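Long-range contacts in putative polyketide cyclase (Pseudomonas putida KT2440, PDB 3F7X), which is of unknown function but, as a putative polyketide cyclase with a SnoaL-like domain, may act on a ligand held in the pocket of its fold: residues A[96-101]-A[121-126]; A[102-107]-A[115-120]; A[24-29]-A[127-132]. All blocks are in the same frame, centred on the assembly; numbering follows the deposited sequence. Where two conformers were deposited one is given.

Contact 1 of 3, residues A[96-101]-A[121-126]; sequences AEFTVH and LPAGAF. With EDO (1,2-ethanediol), chain I.
Ala-96, Phe-98 and Val-100 pair with Ala-125, Ala-123 and Leu-121 in an antiparallel ladder between two inner strands of the sheet, 93-104 and 118-130. Each of these hydrogen-bonded pairs is closed by two backbone bonds, among them Ala-123 N to Phe-98 O at 2.9 Å. The first torsion of Phe-98 (chi1 47°) sets CG between its own backbone N and carbonyl carbon, which lays the ring across the neighbouring strand. One face of the ring therefore covers the Ala-123 to Gly-124 peptide, with CE1 3.6 Å from Ala-123 CB. The small methyl of Ala-123 also meets Val-100 CG2 at 3.7 Å. With an alanine in place of Phe-98, that peptide would probably lose its aromatic cover and Tyr-30 the ring it meets here.

The curved sheet is that of a SnoaL-like alpha+beta cone. On the face bearing Phe-98 an unknown ligand lies about 3 Å from the side chain of Ala-123, consistent with a pocket there. Glu-97 and Thr-99 point to the other face. Gly-124 suits its place, since a CB would press on Ala-96 O. Extended Glu-97 carries its carboxylate to Arg-93 and Arg-136 of the second subunit, both salt-bridged to it, and a water donates to its OE2 at 2.7 Å and, weakly, to Ala-123 O. Thr-99 OG1 is hydrogen-bonded to Asp-82 and to O2 of an ethanediol (2.8 Å).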
loop_
_atom_site.group_PDB
_atom_site.type_symbol
_atom_site.label_atom_id
_atom_site.label_comp_id
_atom_site.label_asym_id
_atom_site.label_seq_id
_atom_site.Cartn_x
_atom_site.Cartn_y
_atom_site.Cartn_z
ATOM N N ALA A 96 -2.962 7.089 -3.068
ATOM C CA ALA A 96 -1.948 7.699 -3.904
ATOM C C ALA A 96 -0.822 6.696 -4.107
ATOM O O ALA A 96 -0.412 6.028 -3.167
ATOM C CB ALA A 96 -1.403 9.025 -3.298
ATOM N N GLU A 97 -0.305 6.675 -5.344
ATOM C CA GLU A 97 0.892 5.914 -5.663
ATOM C C GLU A 97 1.917 6.862 -6.273
ATOM O O GLU A 97 1.554 7.802 -6.974
ATOM C CB GLU A 97 0.582 4.760 -6.635
ATOM C CG GLU A 97 1.636 3.702 -6.577
ATOM C CD GLU A 97 1.389 2.455 -7.402
ATOM O OE1 GLU A 97 0.668 2.557 -8.419
ATOM O OE2 GLU A 97 2.024 1.424 -7.073
ATOM N N PHE A 98 3.184 6.643 -5.992
ATOM C CA PHE A 98 4.233 7.563 -6.366
ATOM C C PHE A 98 5.591 6.897 -6.249
ATOM O O PHE A 98 5.737 5.783 -5.727
ATOM C CB PHE A 98 4.153 8.833 -5.496
ATOM C CG PHE A 98 3.998 8.567 -4.032
ATOM C CD1 PHE A 98 5.084 8.335 -3.230
ATOM C CD2 PHE A 98 2.746 8.516 -3.479
ATOM C CE1 PHE A 98 4.923 8.066 -1.896
ATOM C CE2 PHE A 98 2.586 8.224 -2.143
ATOM C CZ PHE A 98 3.662 7.997 -1.350
ATOM N N THR A 99 6.596 7.619 -6.720
ATOM C CA THR A 99 7.993 7.196 -6.622
ATOM C C THR A 99 8.702 8.125 -5.652
ATOM O O THR A 99 8.715 9.347 -5.830
ATOM C CB THR A 99 8.713 7.236 -7.970
ATOM O OG1 THR A 99 7.998 6.419 -8.880
ATOM C CG2 THR A 99 10.142 6.714 -7.817
ATOM N N VAL A 100 9.281 7.546 -4.615
ATOM C CA VAL A 100 10.080 8.275 -3.640
ATOM C C VAL A 100 11.515 8.420 -4.133
ATOM O O VAL A 100 12.165 7.437 -4.422
ATOM C CB VAL A 100 10.086 7.567 -2.279
ATOM C CG1 VAL A 100 10.928 8.356 -1.282
ATOM C CG2 VAL A 100 8.662 7.349 -1.756
ATOM N N HIS A 101 11.969 9.664 -4.224
ATOM C CA HIS A 101 13.366 10.005 -4.458
ATOM C C HIS A 101 13.898 10.604 -3.169
ATOM O O HIS A 101 13.461 11.662 -2.760
ATOM C CB HIS A 101 13.516 11.033 -5.579
ATOM C CG HIS A 101 13.086 10.519 -6.902
ATOM N ND1 HIS A 101 13.972 10.006 -7.820
ATOM C CD2 HIS A 101 11.853 10.350 -7.425
ATOM C CE1 HIS A 101 13.296 9.583 -8.878
ATOM N NE2 HIS A 101 12.011 9.786 -8.664
ATOM N N LEU A 121 12.380 4.465 -4.780
ATOM C CA LEU A 121 11.492 3.285 -4.736
ATOM C C LEU A 121 10.045 3.684 -4.777
ATOM O O LEU A 121 9.678 4.792 -4.370
ATOM C CB LEU A 121 11.726 2.335 -3.547
ATOM C CG LEU A 121 11.307 2.868 -2.163
ATOM C CD1 LEU A 121 11.369 1.670 -1.234
ATOM C CD2 LEU A 121 12.161 3.988 -1.765
ATOM N N PRO A 122 9.205 2.790 -5.323
ATOM C CA PRO A 122 7.799 3.064 -5.308
ATOM C C PRO A 122 7.249 3.037 -3.894
ATOM O O PRO A 122 7.782 2.345 -3.017
ATOM C CB PRO A 122 7.197 1.905 -6.123
ATOM C CG PRO A 122 8.212 1.019 -6.389
ATOM C CD PRO A 122 9.506 1.536 -6.030
ATOM N N ALA A 123 6.144 3.738 -3.683
ATOM C CA ALA A 123 5.452 3.725 -2.419
ATOM C C ALA A 123 4.009 4.099 -2.697
ATOM O O ALA A 123 3.618 4.426 -3.819
ATOM C CB ALA A 123 6.106 4.702 -1.413
ATOM N N GLY A 124 3.173 4.025 -1.672
ATOM C CA GLY A 124 1.798 4.442 -1.817
ATOM C C GLY A 124 1.229 4.741 -0.444
ATOM O O GLY A 124 1.859 4.477 0.590
ATOM N N ALA A 125 0.028 5.282 -0.438
ATOM C CA ALA A 125 -0.690 5.564 0.790
ATOM C C ALA A 125 -2.173 5.443 0.557
ATOM O O ALA A 125 -2.666 5.675 -0.547
ATOM C CB ALA A 125 -0.332 6.950 1.323
ATOM N N PHE A 126 -2.866 5.104 1.633
ATOM C CA PHE A 126 -4.313 5.125 1.665
ATOM C C PHE A 126 -4.781 6.120 2.723
ATOM O O PHE A 126 -4.138 6.287 3.770
ATOM C CB PHE A 126 -4.887 3.736 1.992
ATOM C CG PHE A 126 -4.695 2.744 0.856
ATOM C CD1 PHE A 126 -5.648 2.675 -0.165
ATOM C CD2 PHE A 126 -3.573 1.951 0.752
ATOM C CE1 PHE A 126 -5.463 1.820 -1.220
ATOM C CE2 PHE A 126 -3.423 1.115 -0.302
ATOM C CZ PHE A 126 -4.364 1.042 -1.259
HETATM C C1 EDO I . 4.460 3.311 -9.640
HETATM O O1 EDO I . 4.647 3.814 -10.977
HETATM C C2 EDO I . 5.366 4.065 -8.684
HETATM O O2 EDO I . 5.357 5.451 -9.067
HETATM O O HOH W 1 3.560 1.572 -4.825
#

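Contact 2 of 3, residues A[102-107]-A[115-120]; sequences GQYLAD and NGQTYV
Gly-102 and Tyr-119 form a hydrogen-bonded pair near the loop end of a beta hairpin, in which strands 93-104 and 118-130 run antiparallel and are joined by the loop past Asp-107. The backbone bonds come first. Gly-102 N gives a nearly straight bond to Tyr-119 O (2.9 Å), and Tyr-119 N returns one to Gly-102 O from above the carbonyl plane. Further out, Tyr-104 N donates to Gln-117 O at 2.9 Å, while the bond from Gly-116 N to Tyr-104 O is weak. Gly-116 has a positive phi, where any CB would jam against the preceding carbonyl, so glycine suits this turn.

Aromatic packing follows. The ring of Tyr-119 lies over Gly-102, whose CA stands 3.7 Å from the ring centroid in a CH-pi contact. Glycine is required because a CB here would run into Tyr-119 CZ. The phenol oxygen of Tyr-119 is bonded to Glu-78, and its ring meets Trp-146 edge-to-face. Tyr-104 CB lies 4.2 Å from Tyr-119 CE1. With CG anti to the backbone N (chi1 -170°), the Tyr-104 ring runs alongside Gln-117 in one of its two conformers, pointing the same way, ring and amide planes 44° apart; the Tyr-104 hydroxyl is tied to Pro-112 O and Asp-108 N, both in the connecting loop.

Side chains also bond to backbone. Gln-117 OE1, 3.6 Å from Tyr-104 CB, accepts from Asn-115 N. Extended Gln-103 spans to Gly-116: NE2 donates to Gly-116 O at 2.9 Å, and that oxygen lies within 3° of the glutamine's amide plane.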
loop_
_atom_site.group_PDB
_atom_site.type_symbol
_atom_site.label_atom_id
_atom_site.label_comp_id
_atom_site.label_asym_id
_atom_site.label_seq_id
_atom_site.Cartn_x
_atom_site.Cartn_y
_atom_site.Cartn_z
ATOM N N GLY A 102 14.831 9.934 -2.519
ATOM C CA GLY A 102 15.259 10.367 -1.192
ATOM C C GLY A 102 16.750 10.390 -1.012
ATOM O O GLY A 102 17.519 9.788 -1.779
ATOM N N GLN A 103 17.150 11.062 0.052
ATOM C CA GLN A 103 18.514 11.044 0.522
ATOM C C GLN A 103 18.482 10.837 2.049
ATOM O O GLN A 103 17.712 11.484 2.735
ATOM C CB GLN A 103 19.226 12.363 0.201
ATOM C CG GLN A 103 20.735 12.264 0.457
ATOM C CD GLN A 103 21.558 13.419 -0.058
ATOM O OE1 GLN A 103 21.077 14.533 -0.203
ATOM N NE2 GLN A 103 22.823 13.152 -0.304
ATOM N N TYR A 104 19.308 9.906 2.519
ATOM C CA TYR A 104 19.378 9.547 3.942
ATOM C C TYR A 104 20.495 10.366 4.581
ATOM O O TYR A 104 21.678 10.173 4.272
ATOM C CB TYR A 104 19.629 8.049 4.042
ATOM C CG TYR A 104 19.502 7.423 5.403
ATOM C CD1 TYR A 104 18.784 8.017 6.430
ATOM C CD2 TYR A 104 20.076 6.190 5.660
ATOM C CE1 TYR A 104 18.701 7.405 7.675
ATOM C CE2 TYR A 104 19.975 5.571 6.886
ATOM C CZ TYR A 104 19.289 6.177 7.910
ATOM O OH TYR A 104 19.172 5.594 9.169
ATOM N N LEU A 105 20.073 11.334 5.394
ATOM C CA LEU A 105 20.977 12.404 5.874
ATOM C C LEU A 105 21.607 12.151 7.226
ATOM O O LEU A 105 22.719 12.625 7.447
ATOM C CB LEU A 105 20.229 13.747 5.945
ATOM C CG LEU A 105 19.521 14.203 4.678
ATOM C CD1 LEU A 105 18.790 15.523 4.859
ATOM C CD2 LEU A 105 20.529 14.200 3.558
ATOM N N ALA A 106 20.881 11.514 8.142
ATOM C CA ALA A 106 21.338 11.350 9.509
ATOM C C ALA A 106 20.706 10.082 10.042
ATOM O O ALA A 106 19.588 9.734 9.722
ATOM C CB ALA A 106 21.013 12.581 10.379
ATOM N N ASP A 107 21.450 9.378 10.892
ATOM C CA ASP A 107 21.033 8.073 11.392
ATOM C C ASP A 107 19.675 8.163 12.020
ATOM O O ASP A 107 19.439 8.998 12.928
ATOM C CB ASP A 107 22.002 7.605 12.476
ATOM C CG ASP A 107 23.366 7.263 11.979
ATOM O OD1 ASP A 107 23.684 7.355 10.777
ATOM O OD2 ASP A 107 24.182 6.879 12.880
ATOM N N ASN A 115 24.746 8.076 5.500
ATOM C CA ASN A 115 25.940 8.761 4.974
ATOM C C ASN A 115 25.645 9.551 3.702
ATOM O O ASN A 115 26.533 9.828 2.895
ATOM C CB ASN A 115 27.091 7.780 4.798
ATOM C CG ASN A 115 26.725 6.613 3.997
ATOM O OD1 ASN A 115 26.143 6.744 2.942
ATOM N ND2 ASN A 115 27.077 5.430 4.490
ATOM N N GLY A 116 24.389 9.968 3.540
ATOM C CA GLY A 116 23.983 10.731 2.381
ATOM C C GLY A 116 23.631 9.888 1.183
ATOM O O GLY A 116 23.561 10.413 0.064
ATOM N N GLN A 117 23.330 8.607 1.407
ATOM C CA GLN A 117 23.053 7.828 0.248
ATOM C C GLN A 117 21.641 8.139 -0.316
ATOM O O GLN A 117 20.729 8.590 0.371
ATOM C CB GLN A 117 23.360 6.366 0.507
ATOM C CG GLN A 117 22.515 5.699 1.553
ATOM C CD GLN A 117 23.003 5.971 2.962
ATOM O OE1 GLN A 117 23.079 7.125 3.400
ATOM N NE2 GLN A 117 23.325 4.908 3.687
ATOM N N THR A 118 21.524 7.948 -1.623
ATOM C CA THR A 118 20.262 8.186 -2.297
ATOM C C THR A 118 19.472 6.891 -2.415
ATOM O O THR A 118 20.040 5.795 -2.433
ATOM C CB THR A 118 20.487 8.819 -3.653
ATOM O OG1 THR A 118 21.275 7.939 -4.420
ATOM C CG2 THR A 118 21.201 10.154 -3.519
ATOM N N TYR A 119 18.163 7.010 -2.545
ATOM C CA TYR A 119 17.329 5.870 -2.787
ATOM C C TYR A 119 16.166 6.283 -3.656
ATOM O O TYR A 119 15.734 7.431 -3.626
ATOM C CB TYR A 119 16.849 5.273 -1.454
ATOM C CG TYR A 119 16.203 6.232 -0.462
ATOM C CD1 TYR A 119 16.975 6.923 0.455
ATOM C CD2 TYR A 119 14.838 6.456 -0.443
ATOM C CE1 TYR A 119 16.372 7.785 1.393
ATOM C CE2 TYR A 119 14.253 7.295 0.478
ATOM C CZ TYR A 119 15.034 7.964 1.400
ATOM O OH TYR A 119 14.462 8.818 2.308
ATOM N N VAL A 120 15.628 5.321 -4.387
ATOM C CA VAL A 120 14.498 5.547 -5.274
ATOM C C VAL A 120 13.639 4.309 -5.160
ATOM O O VAL A 120 14.128 3.193 -5.433
ATOM C CB VAL A 120 14.907 5.794 -6.747
ATOM C CG1 VAL A 120 13.657 6.025 -7.604
ATOM C CG2 VAL A 120 15.917 6.948 -6.893
#

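Contact 3 of 3, residues A[24-29]-A[127-132]; sequences ELVNAY and FYIHCG. With EDO (1,2-ethanediol), chain H; EDO (1,2-ethanediol), chain D.
Phe-127 meets two residues of helix 22-35 at once, Val-26 and Tyr-29, where the helix lies across strand 118-130 of the sheet. The axes of helix 24-29 and strand 127-130 are 11.0 Å apart, a spacing filled by large apolar side chains. Val-26 CG2 sits above the middle of the phenyl ring, 4.0 Å from its centroid, in a CH-pi contact, while Val-26 CG1 reaches the rim at CE1. The same ring turns its edge to one face of Tyr-29 in a T-shaped pair with planes at 83°, CE2 coming within 3.9 Å of Tyr-29 CE2. The chi1 of Tyr-29, 179°, carries its ring off the helix so that one face meets the edge of Phe-127. The tyrosine hydroxyl is bonded to O1 of an ethanediol at 2.6 Å, and this ethanediol is also held by His-51 and Asn-139, which may mark a site that can hold a small polar molecule.

Two residues on, past Tyr-128, Ile-129 again faces the helix. Its CG2 and Leu-25 CD2 come tip to tip at 3.8 Å, and Ile-134 and Leu-44 add further cover to Leu-25. In the turn after the strand, Gly-132, with a positive phi that suits glycine, sets its carbonyl O 3.9 Å from Leu-25 CD2, while its N bonds a second ethanediol. Built mostly of apolar groups and aromatic rings, this helix-on-sheet contact of the SnoaL-like fold probably rests on close fit and exclusion of water, not on hydrogen bonds between helix and strand.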
loop_
_atom_site.group_PDB
_atom_site.type_symbol
_atom_site.label_atom_id
_atom_site.label_comp_id
_atom_site.label_asym_id
_atom_site.label_seq_id
_atom_site.Cartn_x
_atom_site.Cartn_y
_atom_site.Cartn_z
ATOM N N GLU A 24 -8.091 16.988 -4.322
ATOM C CA GLU A 24 -7.424 18.224 -4.015
ATOM C C GLU A 24 -6.728 18.221 -2.658
ATOM O O GLU A 24 -5.621 18.735 -2.520
ATOM C CB GLU A 24 -8.402 19.390 -4.093
ATOM C CG GLU A 24 -8.866 19.682 -5.545
ATOM C CD GLU A 24 -10.077 20.608 -5.671
ATOM O OE1 GLU A 24 -10.842 20.782 -4.706
ATOM O OE2 GLU A 24 -10.257 21.163 -6.780
ATOM N N LEU A 25 -7.363 17.632 -1.669
ATOM C CA LEU A 25 -6.839 17.531 -0.330
ATOM C C LEU A 25 -5.522 16.712 -0.315
ATOM O O LEU A 25 -4.498 17.116 0.253
ATOM C CB LEU A 25 -7.884 16.897 0.546
ATOM C CG LEU A 25 -7.557 16.755 2.002
ATOM C CD1 LEU A 25 -7.208 18.034 2.692
ATOM C CD2 LEU A 25 -8.728 16.070 2.754
ATOM N N VAL A 26 -5.547 15.559 -0.984
ATOM C CA VAL A 26 -4.366 14.693 -1.064
ATOM C C VAL A 26 -3.288 15.356 -1.918
ATOM O O VAL A 26 -2.115 15.273 -1.576
ATOM C CB VAL A 26 -4.742 13.265 -1.508
ATOM C CG1 VAL A 26 -3.493 12.450 -1.777
ATOM C CG2 VAL A 26 -5.653 12.616 -0.449
ATOM N N ASN A 27 -3.656 16.010 -3.009
ATOM C CA ASN A 27 -2.664 16.777 -3.756
ATOM C C ASN A 27 -1.999 17.848 -2.876
ATOM O O ASN A 27 -0.802 18.061 -2.969
ATOM C CB ASN A 27 -3.286 17.479 -4.937
ATOM C CG ASN A 27 -3.577 16.583 -6.084
ATOM O OD1 ASN A 27 -2.968 15.569 -6.255
ATOM N ND2 ASN A 27 -4.527 17.018 -6.942
ATOM N N ALA A 28 -2.791 18.523 -2.040
ATOM C CA ALA A 28 -2.238 19.536 -1.146
ATOM C C ALA A 28 -1.300 18.921 -0.102
ATOM O O ALA A 28 -0.274 19.525 0.211
ATOM C CB ALA A 28 -3.390 20.331 -0.458
ATOM N N TYR A 29 -1.652 17.741 0.396
ATOM C CA TYR A 29 -0.819 16.988 1.304
ATOM C C TYR A 29 0.535 16.727 0.710
ATOM O O TYR A 29 1.562 17.035 1.330
ATOM C CB TYR A 29 -1.559 15.696 1.652
ATOM C CG TYR A 29 -0.869 14.726 2.589
ATOM C CD1 TYR A 29 -1.088 14.805 3.963
ATOM C CD2 TYR A 29 -0.155 13.663 2.115
ATOM C CE1 TYR A 29 -0.516 13.882 4.822
ATOM C CE2 TYR A 29 0.420 12.727 2.963
ATOM C CZ TYR A 29 0.249 12.846 4.321
ATOM O OH TYR A 29 0.807 11.934 5.209
ATOM N N PHE A 127 -5.922 6.752 2.433
ATOM C CA PHE A 127 -6.463 7.819 3.260
ATOM C C PHE A 127 -7.923 7.576 3.579
ATOM O O PHE A 127 -8.696 7.095 2.727
ATOM C CB PHE A 127 -6.381 9.149 2.518
ATOM C CG PHE A 127 -4.998 9.564 2.147
ATOM C CD1 PHE A 127 -4.440 9.133 0.973
ATOM C CD2 PHE A 127 -4.250 10.362 2.971
ATOM C CE1 PHE A 127 -3.143 9.494 0.625
ATOM C CE2 PHE A 127 -2.949 10.738 2.624
ATOM C CZ PHE A 127 -2.410 10.312 1.446
ATOM N N TYR A 128 -8.331 7.972 4.788
ATOM C CA TYR A 128 -9.728 8.176 5.153
ATOM C C TYR A 128 -9.864 9.663 5.444
ATOM O O TYR A 128 -9.025 10.237 6.149
ATOM C CB TYR A 128 -10.096 7.351 6.384
ATOM C CG TYR A 128 -11.442 7.647 6.969
ATOM C CD1 TYR A 128 -12.599 7.559 6.206
ATOM C CD2 TYR A 128 -11.564 8.042 8.280
ATOM C CE1 TYR A 128 -13.841 7.831 6.756
ATOM C CE2 TYR A 128 -12.824 8.322 8.834
ATOM C CZ TYR A 128 -13.929 8.218 8.058
ATOM O OH TYR A 128 -15.166 8.488 8.597
ATOM N N ILE A 129 -10.907 10.263 4.895
ATOM C CA ILE A 129 -11.179 11.688 4.963
ATOM C C ILE A 129 -12.552 11.890 5.577
ATOM O O ILE A 129 -13.512 11.234 5.192
ATOM C CB ILE A 129 -11.106 12.316 3.560
ATOM C CG1 ILE A 129 -9.660 12.212 3.063
ATOM C CG2 ILE A 129 -11.599 13.785 3.540
ATOM C CD1 ILE A 129 -9.539 12.366 1.571
ATOM N N HIS A 130 -12.617 12.792 6.545
ATOM C CA HIS A 130 -13.850 13.038 7.280
ATOM C C HIS A 130 -13.884 14.479 7.689
ATOM O O HIS A 130 -12.886 15.017 8.131
ATOM C CB HIS A 130 -13.948 12.097 8.486
ATOM C CG HIS A 130 -15.311 12.044 9.130
ATOM N ND1 HIS A 130 -16.408 11.484 8.516
ATOM C CD2 HIS A 130 -15.729 12.417 10.366
ATOM C CE1 HIS A 130 -17.447 11.537 9.333
ATOM N NE2 HIS A 130 -17.066 12.117 10.452
ATOM N N CYS A 131 -15.018 15.135 7.492
ATOM C CA CYS A 131 -15.170 16.580 7.810
ATOM C C CYS A 131 -14.114 17.420 7.182
ATOM O O CYS A 131 -13.627 18.390 7.757
ATOM C CB CYS A 131 -15.127 16.874 9.292
ATOM S SG CYS A 131 -16.498 16.223 9.970
ATOM N N GLY A 132 -13.746 17.074 5.956
ATOM C CA GLY A 132 -12.792 17.839 5.185
ATOM C C GLY A 132 -11.338 17.769 5.641
ATOM O O GLY A 132 -10.525 18.530 5.174
HETATM C C1 EDO H . -15.782 13.603 3.919
HETATM O O1 EDO H . -15.504 14.943 4.392
HETATM C C2 EDO H . -16.464 13.654 2.560
HETATM O O2 EDO H . -16.872 12.341 2.181
HETATM C C1 EDO D . 3.916 10.676 4.719
HETATM O O1 EDO D . 2.615 10.268 4.397
HETATM C C2 EDO D . 4.171 10.631 6.245
HETATM O O2 EDO D . 4.012 9.281 6.799
#

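Overall arrangement
From the N terminus, helix 22-35 supplies the first half of contact 3, whose partner, 127-132, comes almost a hundred residues later; this closes the widest loop and ties the helix to the sheet. Within that span the chain makes strand 93-104, turns, and returns as 118-130. Contact 1 pairs the middle of these strands and contact 2 their hairpin end, so contact 2 lies within contact 1 and both within contact 3; none cross. Strand 118-130 serves all three. Contacts 1 and 2 touch through Thr-99 and Val-120, and contacts 1 and 3 through Ala-96 and Val-26, whereas contacts 2 and 3 lie on opposite sides of the chain's centre, their centres about 29 Å apart.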